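Local coordinates for p800 reaction center core protein (Heliobacterium modesticaldum, PDB 5V8K) that forms the homodimeric photosynthetic reaction centre of a heliobacterium, carrying bacteriochlorophyll pigments that harvest light and drive charge separation across the membrane, at the interface of chains A and B. Coordinates in Å, arbitrary orientation; residue numbers count along the deposited sequence, not the author numbering. Chains: chain A/B, p800 reaction center core protein.

Contacts 1 and 2 lie on the same homodimer interface, with the centres of their C-alpha atoms about 35 Å apart. They share no residue or helix: contact 1 sets chain A helices 376-401 and 437-447, with a nearby loop residue, against the start of chain B helix 543-560 and the residue just before it, whereas contact 2 sets the end of chain A helix 311-344 and the loop after it against the first turns of chain B helix 520-539. Those two chain B helices follow one another in sequence, so their stretch is held by chain A at both places. Two-fold symmetry exchanges the chains, so each contact has a twin elsewhere on the interface.

Contact 1: the interface of chains A and B. Residues chain A 398, 434, 439-440, 443; chain B 542, 545, 548-549.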
loop_
_atom_site.group_PDB
_atom_site.type_symbol
_atom_site.label_atom_id
_atom_site.label_comp_id
_atom_site.label_asym_id
_atom_site.label_seq_id
_atom_site.Cartn_x
_atom_site.Cartn_y
_atom_site.Cartn_z
ATOM N N ARG A 398 20.638 9.210 12.387
ATOM C CA ARG A 398 19.867 9.731 13.513
ATOM C C ARG A 398 19.889 8.778 14.719
ATOM O O ARG A 398 19.948 9.239 15.866
ATOM C CB ARG A 398 18.437 10.030 13.052
ATOM C CG ARG A 398 18.338 11.257 12.094
ATOM C CD ARG A 398 16.958 11.359 11.494
ATOM N NE ARG A 398 15.947 11.749 12.470
ATOM C CZ ARG A 398 14.705 12.101 12.137
ATOM N NH1 ARG A 398 14.359 12.117 10.865
ATOM N NH2 ARG A 398 13.821 12.508 13.054
ATOM N N SER A 434 7.826 8.560 17.344
ATOM C CA SER A 434 8.953 7.914 16.684
ATOM C C SER A 434 10.190 8.789 16.566
ATOM O O SER A 434 10.839 8.807 15.519
ATOM C CB SER A 434 8.547 7.401 15.315
ATOM O OG SER A 434 7.726 6.274 15.456
ATOM N N ASP A 439 12.816 3.500 17.004
ATOM C CA ASP A 439 11.856 3.879 15.975
ATOM C C ASP A 439 12.573 4.363 14.708
ATOM O O ASP A 439 12.070 4.172 13.603
ATOM C CB ASP A 439 10.896 4.921 16.541
ATOM C CG ASP A 439 9.945 4.337 17.613
ATOM O OD1 ASP A 439 9.755 3.086 17.659
ATOM O OD2 ASP A 439 9.381 5.123 18.409
ATOM N N GLN A 440 13.794 4.886 14.845
ATOM C CA GLN A 440 14.616 5.183 13.674
ATOM C C GLN A 440 15.212 3.911 13.072
ATOM O O GLN A 440 15.456 3.851 11.862
ATOM C CB GLN A 440 15.725 6.171 14.032
ATOM C CG GLN A 440 15.227 7.568 14.391
ATOM C CD GLN A 440 14.527 8.243 13.213
ATOM O OE1 GLN A 440 15.072 8.331 12.104
ATOM N NE2 GLN A 440 13.301 8.683 13.437
ATOM N N LEU A 443 12.544 2.768 10.825
ATOM C CA LEU A 443 12.403 3.609 9.657
ATOM C C LEU A 443 13.503 3.300 8.652
ATOM O O LEU A 443 13.274 3.334 7.441
ATOM C CB LEU A 443 12.418 5.105 10.079
ATOM C CG LEU A 443 12.111 6.183 9.044
ATOM C CD1 LEU A 443 10.721 5.946 8.408
ATOM C CD2 LEU A 443 12.179 7.609 9.593
ATOM N N TYR B 542 4.592 8.330 13.000
ATOM C CA TYR B 542 5.942 8.812 12.745
ATOM C C TYR B 542 6.010 10.338 12.648
ATOM O O TYR B 542 6.953 10.884 12.064
ATOM C CB TYR B 542 6.493 8.159 11.473
ATOM C CG TYR B 542 7.358 6.948 11.770
ATOM C CD1 TYR B 542 8.677 7.092 12.140
ATOM C CD2 TYR B 542 6.844 5.663 11.677
ATOM C CE1 TYR B 542 9.461 6.013 12.455
ATOM C CE2 TYR B 542 7.618 4.551 11.989
ATOM C CZ TYR B 542 8.931 4.725 12.361
ATOM O OH TYR B 542 9.709 3.627 12.661
ATOM N N SER B 545 9.233 12.005 14.249
ATOM C CA SER B 545 10.391 11.822 13.382
ATOM C C SER B 545 10.472 12.933 12.339
ATOM O O SER B 545 11.535 13.521 12.115
ATOM C CB SER B 545 10.310 10.466 12.692
ATOM O OG SER B 545 11.452 10.279 11.898
ATOM N N GLU B 548 11.276 16.540 13.637
ATOM C CA GLU B 548 12.694 16.614 13.967
ATOM C C GLU B 548 13.546 16.695 12.710
ATOM O O GLU B 548 14.500 17.470 12.650
ATOM C CB GLU B 548 13.073 15.378 14.803
ATOM C CG GLU B 548 14.500 15.271 15.294
ATOM C CD GLU B 548 14.699 14.079 16.250
ATOM O OE1 GLU B 548 15.071 14.337 17.423
ATOM O OE2 GLU B 548 14.488 12.899 15.819
ATOM N N GLY B 549 13.215 15.903 11.690
ATOM C CA GLY B 549 13.982 15.935 10.460
ATOM C C GLY B 549 13.739 17.213 9.675
ATOM O O GLY B 549 14.618 17.685 8.949
HETATM O O HOH W 1 16.028 10.919 15.379
#
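A:Arg398 reaches from helix 376-401 to B:Ser545 and B:Glu548 on helix 543-560. Traced outward, its CB, CG and CD serve as a spacer, and the chain bends about the CG-CD bond (chi3 70°) to present the guanidinium to chain B. NE bonds water 1, which also touches B:Glu548 OE2. CZ has B:Ser545 O at 3.5 Å, and NH1 makes a weak bond to that same oxygen. NH2 makes two bonds: it donates to the B:Ser545 carbonyl O at 2.7 Å, on a lone pair in the carbonyl plane, and to carboxylate OE2 of B:Glu548 at 2.9 Å, nearly straight (172° at H). The second bond is also a salt bridge. OE2 uses its anti lone pair, and both acceptors lie close to the guanidinium plane although the carboxylate is turned 75° from it.

Beside this charged pair, the amide NE2 of A:Gln440 donates to hydroxyl OG of B:Ser545 at 2.9 Å and, within chain A, to A:Ser434 O at 3.2 Å, with both acceptors near the amide plane. These two bonds should fix the amide's rotation.

A:Ser434 covers one face of the B:Tyr542 ring, its OG 3.4 Å above the ring centre. The phenolic OH of B:Tyr542 donates to A:Asp439 O, 2.6 Å away, on a lone pair in the carbonyl plane. A phenylalanine in place of B:Tyr542 would keep the ring but would probably leave the A:Asp439 carbonyl without its partner from chain B. On the opposite face of the tyrosine ring, A:Leu443 CD1 stands 4.2 Å above the plane, offset towards the rim.

Contact 2: the interface of chains A and B. Residues chain A 341, 344-345, 353; chain B 520, 523, 526.
B:Gln523, B:His520 and A:His345 bury the most surface in this patch, 55, 23 and 27 Å² respectively. The two histidines meet through ring nitrogens: B:His520 ND1 donates to A:His345 NE2 at 3.0 Å, with 170° at the hydrogen. Each nitrogen lies nearly in the plane of the other ring, which places the contact at the two ring edges and rules out a stack.

A second bond orients the accepting ring. A:His345 ND1 donates to the backbone O of A:Ile341, also at 3.0 Å, in the carbonyl plane and on a lone pair. With ND1 committed as donor to the last turn of helix 311-344, NE2 is left to accept from chain B, a pattern that would suit a neutral ring. The faces are packed within chain A as well: A:Phe353 CD2 stands 3.5 Å over the ring centre, and A:Ile344 CG2 covers the other face towards the rim.

B:Gln523 leaves its helix with CG opposite the backbone N (chi1 166°) and continues extended, which carries its amide to A:His345, A:Ile341 and A:Phe353. Its OE1 comes to 3.2 Å from A:His345 CE1 and 3.4 Å from A:Ile341 CG1, while NE2 approaches A:Phe353 CZ at 3.6 Å. The amide plane is turned 84° from the imidazole ring, so the amide stands nearly upright against the imidazole and does not stack on it. Nearer the backbone, A:Ile344 CD1 rests 4.0 Å from B:Gln523 CA and extends the apolar packing towards B:Leu526.

Together, the directed imidazole bond and the packing around B:Gln523 fasten the end of helix 311-344 in one subunit to the beginning of helix 520-539 in the other, and so help to join the halves of the homodimeric reaction centre.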
loop_
_atom_site.group_PDB
_atom_site.type_symbol
_atom_site.label_atom_id
_atom_site.label_comp_id
_atom_site.label_asym_id
_atom_site.label_seq_id
_atom_site.Cartn_x
_atom_site.Cartn_y
_atom_site.Cartn_z
ATOM N N ILE A 341 7.012 9.169 -19.163
ATOM C CA ILE A 341 5.972 9.972 -19.802
ATOM C C ILE A 341 6.119 9.906 -21.314
ATOM O O ILE A 341 5.130 9.804 -22.036
ATOM C CB ILE A 341 6.021 11.419 -19.278
ATOM C CG1 ILE A 341 5.477 11.447 -17.855
ATOM C CG2 ILE A 341 5.218 12.390 -20.142
ATOM C CD1 ILE A 341 5.708 12.799 -17.204
ATOM N N ILE A 344 5.064 6.345 -22.465
ATOM C CA ILE A 344 3.627 6.165 -22.326
ATOM C C ILE A 344 2.898 6.782 -23.510
ATOM O O ILE A 344 2.007 6.157 -24.094
ATOM C CB ILE A 344 3.136 6.760 -20.999
ATOM C CG1 ILE A 344 3.484 5.833 -19.805
ATOM C CG2 ILE A 344 1.609 6.992 -21.005
ATOM C CD1 ILE A 344 3.244 6.515 -18.435
ATOM N N HIS A 345 3.281 8.021 -23.889
ATOM C CA HIS A 345 2.521 8.842 -24.816
ATOM C C HIS A 345 3.082 8.803 -26.227
ATOM O O HIS A 345 2.698 9.634 -27.055
ATOM C CB HIS A 345 2.447 10.297 -24.310
ATOM C CG HIS A 345 1.659 10.453 -23.051
ATOM N ND1 HIS A 345 2.235 10.386 -21.803
ATOM C CD2 HIS A 345 0.339 10.648 -22.840
ATOM C CE1 HIS A 345 1.306 10.534 -20.874
ATOM N NE2 HIS A 345 0.142 10.679 -21.476
ATOM N N PHE A 353 2.233 15.963 -24.448
ATOM C CA PHE A 353 3.224 14.914 -24.285
ATOM C C PHE A 353 3.719 14.320 -25.592
ATOM O O PHE A 353 4.412 13.307 -25.567
ATOM C CB PHE A 353 2.650 13.807 -23.423
ATOM C CG PHE A 353 2.128 14.273 -22.104
ATOM C CD1 PHE A 353 2.984 14.819 -21.157
ATOM C CD2 PHE A 353 0.785 14.145 -21.797
ATOM C CE1 PHE A 353 2.505 15.217 -19.932
ATOM C CE2 PHE A 353 0.302 14.556 -20.584
ATOM C CZ PHE A 353 1.163 15.072 -19.636
ATOM N N HIS B 520 -2.598 7.527 -21.525
ATOM C CA HIS B 520 -2.596 8.447 -20.405
ATOM C C HIS B 520 -3.015 7.807 -19.086
ATOM O O HIS B 520 -2.517 8.207 -18.028
ATOM C CB HIS B 520 -3.487 9.653 -20.694
ATOM C CG HIS B 520 -3.282 10.725 -19.694
ATOM N ND1 HIS B 520 -2.070 11.357 -19.553
ATOM C CD2 HIS B 520 -4.053 11.149 -18.673
ATOM C CE1 HIS B 520 -2.124 12.178 -18.526
ATOM N NE2 HIS B 520 -3.309 12.051 -17.964
ATOM N N GLN B 523 -0.139 6.940 -16.913
ATOM C CA GLN B 523 0.339 8.106 -16.160
ATOM C C GLN B 523 -0.531 8.372 -14.938
ATOM O O GLN B 523 -0.020 8.594 -13.842
ATOM C CB GLN B 523 0.405 9.334 -17.070
ATOM C CG GLN B 523 0.565 10.655 -16.290
ATOM C CD GLN B 523 1.248 11.730 -17.052
ATOM O OE1 GLN B 523 2.089 11.465 -17.897
ATOM N NE2 GLN B 523 0.947 12.981 -16.700
ATOM N N LEU B 526 0.275 5.671 -12.273
ATOM C CA LEU B 526 1.576 5.854 -11.652
ATOM C C LEU B 526 1.589 7.054 -10.724
ATOM O O LEU B 526 2.134 6.978 -9.621
ATOM C CB LEU B 526 2.661 6.016 -12.710
ATOM C CG LEU B 526 3.024 4.760 -13.496
ATOM C CD1 LEU B 526 3.914 5.154 -14.659
ATOM C CD2 LEU B 526 3.743 3.819 -12.634
#